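Local coordinates for protein esterase YbfF (Escherichia coli, PDB 3BF7) that probably hydrolyses ester and thioester substrates as an alpha/beta-hydrolase esterase with a helical cap, at residues M1-T9 with D70-L78; P18-L29 with H43-G54. The protein carries 1 engineered substitution. All coordinates share one frame; numbering follows the deposited sequence.

Contact 1 (M1-T9 with D70-L78)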
loop_
_atom_site.group_PDB
_atom_site.type_symbol
_atom_site.label_atom_id
_atom_site.label_comp_id
_atom_site.label_asym_id
_atom_site.label_seq_id
_atom_site.Cartn_x
_atom_site.Cartn_y
_atom_site.Cartn_z
ATOM N N MET A 1 -12.858 -10.813 1.866
ATOM C CA MET A 1 -13.535 -10.597 3.172
ATOM C C MET A 1 -13.452 -9.132 3.587
ATOM O O MET A 1 -12.680 -8.354 3.022
ATOM C CB MET A 1 -12.899 -11.473 4.257
ATOM C CG MET A 1 -11.798 -10.796 5.059
ATOM S SD MET A 1 -10.254 -10.567 4.176
ATOM C CE MET A 1 -9.093 -10.825 5.516
ATOM N N LYS A 2 -14.257 -8.766 4.577
ATOM C CA LYS A 2 -14.283 -7.406 5.093
ATOM C C LYS A 2 -12.989 -7.148 5.854
ATOM O O LYS A 2 -12.510 -8.009 6.587
ATOM C CB LYS A 2 -15.490 -7.228 6.019
ATOM C CG LYS A 2 -16.820 -7.504 5.332
ATOM C CD LYS A 2 -17.977 -7.558 6.321
ATOM C CE LYS A 2 -18.146 -6.246 7.065
ATOM N NZ LYS A 2 -19.349 -6.259 7.945
ATOM N N LEU A 3 -12.427 -5.959 5.672
ATOM C CA LEU A 3 -11.177 -5.595 6.323
ATOM C C LEU A 3 -11.389 -4.663 7.501
ATOM O O LEU A 3 -12.441 -4.036 7.633
ATOM C CB LEU A 3 -10.263 -4.891 5.319
ATOM C CG LEU A 3 -9.896 -5.662 4.054
ATOM C CD1 LEU A 3 -9.104 -4.759 3.122
ATOM C CD2 LEU A 3 -9.094 -6.900 4.428
ATOM N N ASN A 4 -10.383 -4.592 8.365
ATOM C CA ASN A 4 -10.423 -3.673 9.486
ATOM C C ASN A 4 -10.165 -2.311 8.848
ATOM O O ASN A 4 -9.278 -2.173 7.997
ATOM C CB ASN A 4 -9.311 -3.988 10.488
ATOM C CG ASN A 4 -9.212 -2.949 11.588
ATOM O OD1 ASN A 4 -8.129 -2.443 11.890
ATOM N ND2 ASN A 4 -10.344 -2.627 12.194
ATOM N N ILE A 5 -10.949 -1.313 9.238
ATOM C CA ILE A 5 -10.777 0.019 8.682
ATOM C C ILE A 5 -10.952 1.108 9.719
ATOM O O ILE A 5 -11.502 0.884 10.799
ATOM C CB ILE A 5 -11.790 0.313 7.537
ATOM C CG1 ILE A 5 -13.192 0.552 8.109
ATOM C CG2 ILE A 5 -11.805 -0.830 6.542
ATOM C CD1 ILE A 5 -13.802 -0.640 8.805
ATOM N N ARG A 6 -10.456 2.287 9.368
ATOM C CA ARG A 6 -10.573 3.484 10.183
ATOM C C ARG A 6 -11.178 4.476 9.197
ATOM O O ARG A 6 -10.543 4.819 8.196
ATOM C CB ARG A 6 -9.196 3.969 10.632
ATOM C CG ARG A 6 -9.230 5.172 11.558
ATOM C CD ARG A 6 -9.815 4.806 12.911
ATOM N NE ARG A 6 -9.059 3.735 13.555
ATOM C CZ ARG A 6 -7.763 3.802 13.842
ATOM N NH1 ARG A 6 -7.068 4.891 13.543
ATOM N NH2 ARG A 6 -7.159 2.777 14.429
ATOM N N ALA A 7 -12.407 4.907 9.461
ATOM C CA ALA A 7 -13.095 5.840 8.579
ATOM C C ALA A 7 -13.254 7.211 9.224
ATOM O O ALA A 7 -13.460 7.322 10.432
ATOM C CB ALA A 7 -14.462 5.283 8.201
ATOM N N GLN A 8 -13.154 8.253 8.408
ATOM C CA GLN A 8 -13.302 9.614 8.899
ATOM C C GLN A 8 -14.063 10.438 7.869
ATOM O O GLN A 8 -13.755 10.407 6.675
ATOM C CB GLN A 8 -11.928 10.226 9.174
ATOM C CG GLN A 8 -11.963 11.488 10.019
ATOM C CD GLN A 8 -10.589 11.876 10.527
ATOM O OE1 GLN A 8 -9.672 12.127 9.747
ATOM N NE2 GLN A 8 -10.438 11.921 11.847
ATOM N N THR A 9 -15.071 11.163 8.339
ATOM C CA THR A 9 -15.898 11.989 7.470
ATOM C C THR A 9 -15.185 13.272 7.058
ATOM O O THR A 9 -14.452 13.870 7.843
ATOM C CB THR A 9 -17.221 12.348 8.170
ATOM O OG1 THR A 9 -17.910 11.143 8.524
ATOM C CG2 THR A 9 -18.105 13.182 7.253
ATOM N N ASP A 70 -11.267 -8.214 -1.311
ATOM C CA ASP A 70 -11.392 -7.693 0.048
ATOM C C ASP A 70 -11.825 -6.228 -0.017
ATOM O O ASP A 70 -12.618 -5.771 0.803
ATOM C CB ASP A 70 -10.059 -7.773 0.799
ATOM C CG ASP A 70 -9.633 -9.193 1.118
ATOM O OD1 ASP A 70 -8.460 -9.360 1.512
ATOM O OD2 ASP A 70 -10.451 -10.134 0.993
ATOM N N LEU A 71 -11.282 -5.489 -0.983
ATOM C CA LEU A 71 -11.635 -4.085 -1.132
ATOM C C LEU A 71 -13.108 -3.963 -1.519
ATOM O O LEU A 71 -13.816 -3.095 -1.013
ATOM C CB LEU A 71 -10.726 -3.410 -2.170
ATOM C CG LEU A 71 -9.236 -3.340 -1.785
ATOM C CD1 LEU A 71 -8.432 -2.707 -2.910
ATOM C CD2 LEU A 71 -9.065 -2.538 -0.501
ATOM N N VAL A 72 -13.576 -4.835 -2.408
ATOM C CA VAL A 72 -14.981 -4.810 -2.808
ATOM C C VAL A 72 -15.869 -5.137 -1.604
ATOM O O VAL A 72 -16.866 -4.457 -1.356
ATOM C CB VAL A 72 -15.276 -5.836 -3.927
ATOM C CG1 VAL A 72 -16.771 -5.871 -4.223
ATOM C CG2 VAL A 72 -14.508 -5.468 -5.185
ATOM N N ASP A 73 -15.504 -6.171 -0.854
ATOM C CA ASP A 73 -16.283 -6.567 0.315
ATOM C C ASP A 73 -16.331 -5.452 1.348
ATOM O O ASP A 73 -17.338 -5.270 2.037
ATOM C CB ASP A 73 -15.698 -7.820 0.968
ATOM C CG ASP A 73 -15.819 -9.050 0.095
ATOM O OD1 ASP A 73 -16.730 -9.094 -0.757
ATOM O OD2 ASP A 73 -15.010 -9.981 0.277
ATOM N N THR A 74 -15.235 -4.712 1.456
ATOM C CA THR A 74 -15.149 -3.617 2.407
ATOM C C THR A 74 -16.040 -2.460 1.958
ATOM O O THR A 74 -16.729 -1.847 2.778
ATOM C CB THR A 74 -13.681 -3.170 2.577
ATOM O OG1 THR A 74 -12.920 -4.263 3.107
ATOM C CG2 THR A 74 -13.580 -1.984 3.525
ATOM N N LEU A 75 -16.042 -2.167 0.660
ATOM C CA LEU A 75 -16.896 -1.102 0.137
ATOM C C LEU A 75 -18.359 -1.484 0.356
ATOM O O LEU A 75 -19.176 -0.644 0.730
ATOM C CB LEU A 75 -16.665 -0.881 -1.361
ATOM C CG LEU A 75 -15.364 -0.238 -1.850
ATOM C CD1 LEU A 75 -15.443 -0.071 -3.362
ATOM C CD2 LEU A 75 -15.149 1.110 -1.179
ATOM N N ASP A 76 -18.688 -2.750 0.113
ATOM C CA ASP A 76 -20.060 -3.218 0.295
ATOM C C ASP A 76 -20.480 -3.072 1.755
ATOM O O ASP A 76 -21.610 -2.679 2.050
ATOM C CB ASP A 76 -20.202 -4.686 -0.127
ATOM C CG ASP A 76 -20.158 -4.876 -1.635
ATOM O OD1 ASP A 76 -20.322 -3.886 -2.378
ATOM O OD2 ASP A 76 -19.978 -6.028 -2.082
ATOM N N ALA A 77 -19.563 -3.384 2.665
ATOM C CA ALA A 77 -19.834 -3.294 4.093
ATOM C C ALA A 77 -20.141 -1.864 4.521
ATOM O O ALA A 77 -20.929 -1.639 5.442
ATOM C CB ALA A 77 -18.645 -3.828 4.880
ATOM N N LEU A 78 -19.514 -0.899 3.854
ATOM C CA LEU A 78 -19.716 0.510 4.173
ATOM C C LEU A 78 -20.753 1.152 3.263
ATOM O O LEU A 78 -21.041 2.344 3.380
ATOM C CB LEU A 78 -18.395 1.272 4.052
ATOM C CG LEU A 78 -17.260 0.787 4.964
ATOM C CD1 LEU A 78 -16.022 1.635 4.719
ATOM C CD2 LEU A 78 -17.695 0.882 6.424
#
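The amino terminus of Met1 is gripped by two carboxylates nearly one turn apart on helix 64-78. Its N lies 2.6 Å from OD2 of Asp70 and 2.8 Å from OD2 of Asp73, a salt bridge to each. Asp73 offers the anti lone pair of that oxygen, whereas Asp70 is met on the anti side too but from 33° out of its carboxylate plane. In both aspartates CG stands anti to the carbonyl carbon (chi1 near -68°), which, with the i, i+3 spacing, lets both carboxylates reach the same N. Met1, bent at chi2 and chi3, folds back so that SD comes 3.2 Å from Asp70 OD2. The other oxygen of Asp70 is bridged to Arg51, so this buried acid sits between two positive groups and is probably ionised.

One turn further on, Thr74 OG1 gives its proton to Asp70 O and in return accepts from the N of Leu3, at 3.1 Å with an angle of 148°. Thr74 N reaches the same carbonyl from the opposite face of its plane. Leu3 crosses Thr74 and Asp70 at about a right angle, CG beside OG1 and CD2 against CB of Asp70, while CG2 of Thr74 meets CG2 of Ile5 as they slide past each other in opposite directions. Threonine thus serves both a polar and an apolar neighbour. At the rim the aliphatic part of Lys2 lies along Ala77, whose small CB admits CE at 3.3 Å, a tight fit.

An alanine in place of Asp70 is likely to leave Arg51 NE without its acid and the amino terminus with Asp73 as its one carboxylate here. The chemistry suggests that charge pairing probably anchors the chain's start, with apolar packing continuing toward the sheet.

Contact 2 (P18-L29 with H43-G54). Engineered in segment 43-54: Val50 (natural residue Met).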
loop_
_atom_site.group_PDB
_atom_site.type_symbol
_atom_site.label_atom_id
_atom_site.label_comp_id
_atom_site.label_asym_id
_atom_site.label_seq_id
_atom_site.Cartn_x
_atom_site.Cartn_y
_atom_site.Cartn_z
ATOM N N PRO A 18 -15.322 9.180 -2.124
ATOM C CA PRO A 18 -14.517 8.898 -0.934
ATOM C C PRO A 18 -13.178 8.324 -1.389
ATOM O O PRO A 18 -13.065 7.827 -2.510
ATOM C CB PRO A 18 -15.364 7.877 -0.179
ATOM C CG PRO A 18 -16.073 7.155 -1.290
ATOM C CD PRO A 18 -16.488 8.283 -2.199
ATOM N N ILE A 19 -12.173 8.401 -0.524
ATOM C CA ILE A 19 -10.849 7.880 -0.840
ATOM C C ILE A 19 -10.464 6.746 0.100
ATOM O O ILE A 19 -10.525 6.886 1.321
ATOM C CB ILE A 19 -9.769 8.988 -0.750
ATOM C CG1 ILE A 19 -10.018 10.046 -1.832
ATOM C CG2 ILE A 19 -8.373 8.377 -0.892
ATOM C CD1 ILE A 19 -9.046 11.212 -1.795
ATOM N N VAL A 20 -10.080 5.619 -0.489
ATOM C CA VAL A 20 -9.644 4.448 0.261
ATOM C C VAL A 20 -8.126 4.375 0.112
ATOM O O VAL A 20 -7.610 4.385 -1.006
ATOM C CB VAL A 20 -10.277 3.152 -0.300
ATOM C CG1 VAL A 20 -9.745 1.938 0.453
ATOM C CG2 VAL A 20 -11.793 3.225 -0.190
ATOM N N LEU A 21 -7.424 4.315 1.242
ATOM C CA LEU A 21 -5.964 4.253 1.271
ATOM C C LEU A 21 -5.530 2.841 1.645
ATOM O O LEU A 21 -6.001 2.285 2.643
ATOM C CB LEU A 21 -5.427 5.258 2.293
ATOM C CG LEU A 21 -5.792 6.720 2.033
ATOM C CD1 LEU A 21 -5.533 7.541 3.284
ATOM C CD2 LEU A 21 -4.995 7.255 0.859
ATOM N N VAL A 22 -4.616 2.281 0.854
ATOM C CA VAL A 22 -4.141 0.913 1.050
ATOM C C VAL A 22 -2.616 0.841 1.166
ATOM O O VAL A 22 -1.893 1.140 0.215
ATOM C CB VAL A 22 -4.604 0.013 -0.126
ATOM C CG1 VAL A 22 -4.387 -1.451 0.217
ATOM C CG2 VAL A 22 -6.068 0.288 -0.450
ATOM N N HIS A 23 -2.142 0.427 2.338
ATOM C CA HIS A 23 -0.713 0.319 2.631
ATOM C C HIS A 23 -0.007 -0.855 1.947
ATOM O O HIS A 23 -0.641 -1.698 1.310
ATOM C CB HIS A 23 -0.525 0.203 4.145
ATOM C CG HIS A 23 -1.035 -1.085 4.709
ATOM N ND1 HIS A 23 -0.340 -2.269 4.601
ATOM C CD2 HIS A 23 -2.201 -1.390 5.329
ATOM C CE1 HIS A 23 -1.056 -3.248 5.126
ATOM N NE2 HIS A 23 -2.191 -2.741 5.574
ATOM N N GLY A 24 1.314 -0.910 2.122
ATOM C CA GLY A 24 2.127 -1.956 1.521
ATOM C C GLY A 24 2.542 -3.070 2.467
ATOM O O GLY A 24 2.117 -3.114 3.624
ATOM N N LEU A 25 3.381 -3.974 1.968
ATOM C CA LEU A 25 3.845 -5.111 2.753
ATOM C C LEU A 25 4.458 -4.702 4.090
ATOM O O LEU A 25 5.275 -3.778 4.162
ATOM C CB LEU A 25 4.857 -5.930 1.944
ATOM C CG LEU A 25 5.361 -7.221 2.600
ATOM C CD1 LEU A 25 4.212 -8.204 2.813
ATOM C CD2 LEU A 25 6.433 -7.840 1.720
ATOM N N PHE A 26 4.047 -5.412 5.140
ATOM C CA PHE A 26 4.488 -5.190 6.517
ATOM C C PHE A 26 3.954 -3.888 7.104
ATOM O O PHE A 26 4.333 -3.500 8.208
ATOM C CB PHE A 26 6.022 -5.221 6.632
ATOM C CG PHE A 26 6.636 -6.562 6.321
ATOM C CD1 PHE A 26 6.242 -7.709 7.009
ATOM C CD2 PHE A 26 7.623 -6.674 5.347
ATOM C CE1 PHE A 26 6.825 -8.947 6.727
ATOM C CE2 PHE A 26 8.209 -7.905 5.062
ATOM C CZ PHE A 26 7.811 -9.041 5.752
ATOM N N GLY A 27 3.064 -3.223 6.374
ATOM C CA GLY A 27 2.487 -1.985 6.867
ATOM C C GLY A 27 1.171 -2.201 7.593
ATOM O O GLY A 27 0.787 -3.333 7.904
ATOM N N SER A 28 0.483 -1.095 7.864
ATOM C CA SER A 28 -0.801 -1.100 8.556
ATOM C C SER A 28 -1.542 0.165 8.137
ATOM O O SER A 28 -0.962 1.039 7.485
ATOM C CB SER A 28 -0.595 -1.108 10.068
ATOM O OG SER A 28 0.067 0.074 10.478
ATOM N N LEU A 29 -2.804 0.278 8.536
ATOM C CA LEU A 29 -3.614 1.422 8.130
ATOM C C LEU A 29 -3.083 2.791 8.524
ATOM O O LEU A 29 -3.490 3.797 7.948
ATOM C CB LEU A 29 -5.062 1.245 8.607
ATOM C CG LEU A 29 -5.401 1.240 10.099
ATOM C CD1 LEU A 29 -5.362 2.654 10.657
ATOM C CD2 LEU A 29 -6.789 0.647 10.285
ATOM N N HIS A 43 -12.653 15.081 1.631
ATOM C CA HIS A 43 -13.072 13.741 1.213
ATOM C C HIS A 43 -13.341 12.865 2.420
ATOM O O HIS A 43 -12.725 13.043 3.468
ATOM C CB HIS A 43 -11.982 12.990 0.432
ATOM C CG HIS A 43 -11.501 13.682 -0.798
ATOM N ND1 HIS A 43 -10.579 14.704 -0.763
ATOM C CD2 HIS A 43 -11.775 13.465 -2.106
ATOM C CE1 HIS A 43 -10.304 15.086 -1.998
ATOM N NE2 HIS A 43 -11.016 14.350 -2.831
ATOM N N ASN A 44 -14.255 11.913 2.269
ATOM C CA ASN A 44 -14.469 10.949 3.334
ATOM C C ASN A 44 -13.267 10.039 3.102
ATOM O O ASN A 44 -12.903 9.774 1.951
ATOM C CB ASN A 44 -15.760 10.151 3.140
ATOM C CG ASN A 44 -16.996 10.944 3.503
ATOM O OD1 ASN A 44 -16.920 11.934 4.231
ATOM N ND2 ASN A 44 -18.146 10.501 3.013
ATOM N N ILE A 45 -12.641 9.580 4.178
ATOM C CA ILE A 45 -11.466 8.727 4.067
ATOM C C ILE A 45 -11.680 7.368 4.712
ATOM O O ILE A 45 -12.339 7.257 5.747
ATOM C CB ILE A 45 -10.242 9.376 4.755
ATOM C CG1 ILE A 45 -9.954 10.749 4.142
ATOM C CG2 ILE A 45 -9.033 8.458 4.648
ATOM C CD1 ILE A 45 -9.608 10.716 2.676
ATOM N N ILE A 46 -11.121 6.338 4.084
ATOM C CA ILE A 46 -11.185 4.982 4.612
ATOM C C ILE A 46 -9.770 4.413 4.551
ATOM O O ILE A 46 -9.212 4.226 3.465
ATOM C CB ILE A 46 -12.118 4.058 3.789
ATOM C CG1 ILE A 46 -13.550 4.604 3.783
ATOM C CG2 ILE A 46 -12.098 2.650 4.381
ATOM C CD1 ILE A 46 -13.789 5.703 2.773
ATOM N N GLN A 47 -9.181 4.172 5.715
ATOM C CA GLN A 47 -7.844 3.597 5.797
ATOM C C GLN A 47 -8.031 2.130 6.157
ATOM O O GLN A 47 -8.636 1.817 7.179
ATOM C CB GLN A 47 -7.025 4.308 6.876
ATOM C CG GLN A 47 -6.658 5.743 6.517
ATOM C CD GLN A 47 -6.156 6.543 7.701
ATOM O OE1 GLN A 47 -6.828 7.462 8.172
ATOM N NE2 GLN A 47 -4.973 6.200 8.192
ATOM N N VAL A 48 -7.519 1.227 5.329
ATOM C CA VAL A 48 -7.689 -0.195 5.592
ATOM C C VAL A 48 -6.423 -0.924 6.002
ATOM O O VAL A 48 -5.305 -0.498 5.696
ATOM C CB VAL A 48 -8.226 -0.950 4.337
ATOM C CG1 VAL A 48 -9.392 -0.202 3.732
ATOM C CG2 VAL A 48 -7.110 -1.135 3.302
ATOM N N ASP A 49 -6.620 -2.023 6.723
ATOM C CA ASP A 49 -5.522 -2.913 7.065
ATOM C C ASP A 49 -5.708 -4.020 6.024
ATOM O O ASP A 49 -6.791 -4.601 5.910
ATOM C CB ASP A 49 -5.678 -3.543 8.454
ATOM C CG ASP A 49 -5.031 -2.727 9.561
ATOM O OD1 ASP A 49 -4.027 -2.023 9.302
ATOM O OD2 ASP A 49 -5.522 -2.822 10.709
ATOM N N VAL A 50 -4.675 -4.287 5.238
ATOM C CA VAL A 50 -4.750 -5.355 4.252
ATOM C C VAL A 50 -4.835 -6.680 5.019
ATOM O O VAL A 50 -4.404 -6.759 6.172
ATOM C CB VAL A 50 -3.491 -5.337 3.351
ATOM C CG1 VAL A 50 -3.463 -6.555 2.433
ATOM C CG2 VAL A 50 -3.474 -4.050 2.533
ATOM N N ARG A 51 -5.406 -7.712 4.405
ATOM C CA ARG A 51 -5.486 -9.001 5.078
ATOM C C ARG A 51 -4.085 -9.387 5.544
ATOM O O ARG A 51 -3.085 -9.054 4.900
ATOM C CB ARG A 51 -6.050 -10.086 4.146
ATOM C CG ARG A 51 -5.241 -10.340 2.881
ATOM C CD ARG A 51 -5.654 -11.650 2.213
ATOM N NE ARG A 51 -7.076 -11.668 1.885
ATOM C CZ ARG A 51 -7.772 -12.767 1.609
ATOM N NH1 ARG A 51 -7.185 -13.957 1.613
ATOM N NH2 ARG A 51 -9.068 -12.675 1.338
ATOM N N ASN A 52 -4.022 -10.064 6.687
ATOM C CA ASN A 52 -2.766 -10.512 7.269
ATOM C C ASN A 52 -1.872 -9.391 7.787
ATOM O O ASN A 52 -0.693 -9.615 8.076
ATOM C CB ASN A 52 -2.003 -11.387 6.270
ATOM C CG ASN A 52 -2.719 -12.692 5.987
ATOM O OD1 ASN A 52 -2.932 -13.063 4.829
ATOM N ND2 ASN A 52 -3.100 -13.397 7.046
ATOM N N HIS A 53 -2.438 -8.192 7.906
ATOM C CA HIS A 53 -1.723 -7.029 8.434
ATOM C C HIS A 53 -2.588 -6.332 9.481
ATOM O O HIS A 53 -3.812 -6.496 9.499
ATOM C CB HIS A 53 -1.393 -6.021 7.323
ATOM C CG HIS A 53 -0.450 -6.549 6.286
ATOM N ND1 HIS A 53 0.871 -6.162 6.194
ATOM C CD2 HIS A 53 -0.641 -7.463 5.309
ATOM C CE1 HIS A 53 1.452 -6.816 5.201
ATOM N NE2 HIS A 53 0.554 -7.610 4.649
ATOM N N GLY A 54 -1.939 -5.551 10.341
ATOM C CA GLY A 54 -2.652 -4.809 11.366
ATOM C C GLY A 54 -3.633 -5.660 12.138
ATOM O O GLY A 54 -3.272 -6.727 12.635
HETATM O O HOH W 1 -4.017 1.436 4.370
HETATM O O HOH W 2 0.834 -4.916 10.200
#
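The imidazole of His23 is sandwiched: Ser28 N sits 3.4 Å above the centre of one face, with Gly27 C nearer the rim, and CG2 of the engineered Val50 covers the opposite face. Asp49 CA lies at the edge. Both ring nitrogens are held: ND1 donates in plane to Gly24 O and NE2 accepts from Val50 N at 2.9 Å, 33° out of the ring plane. His53, oblique to His23, presents its edge to Phe26 N and makes a weak bond from ND1 to Gly27 O. Where the strands begin, CD1 of Ile19 rests over a face of the His43 ring, 3.6 Å from its centroid.

Asp49 OD1 receives Leu29 N at 2.7 Å, nearly along its C-O axis, and extended Gln47 carries NE2 to Leu29 O, pinning the returning loop. One water joins Leu21 O, His23 N and Val48 O where the strands part.

Strands 19-22 and 45-48 run parallel, 20° apart, joined by four backbone hydrogen bonds, from Ile19 N-Asn44 O to the longer Val48 N-Leu21 O. Their branched residues suit a buried sheet: Val20, Val22, Ile46 and Val48 pack on one face, Ile19, Leu21, Ile45 and Gln47 on the other, the last three touching helix 33-39. This is the beta-alpha-beta unit of an alpha/beta hydrolase, and the loop after strand 19-22, beginning His23-Gly24, lies where this family commonly forms its oxyanion hole.

Overall arrangement
Contact 2 is the deeper of the two, a buried pairing of neighbouring interior strands and the loops that follow them; contact 1 lies at the border of the same sheet, partly buried, where edge strand 5-8 and helix 64-78 meet. Strand 45-48 stands between them: it runs parallel to strand 19-22 and antiparallel to strand 5-8, to which a probable hydrogen bond from Ile45 N to Gln8 O ties it. Accordingly contact 2 relies on backbone bonds, branched apolar side chains and a network of side-chain and water-mediated hydrogen bonds, whereas contact 1 depends on charges clustered round the chain's start. Along the chain, contact 2 is nested within the loop closed by contact 1.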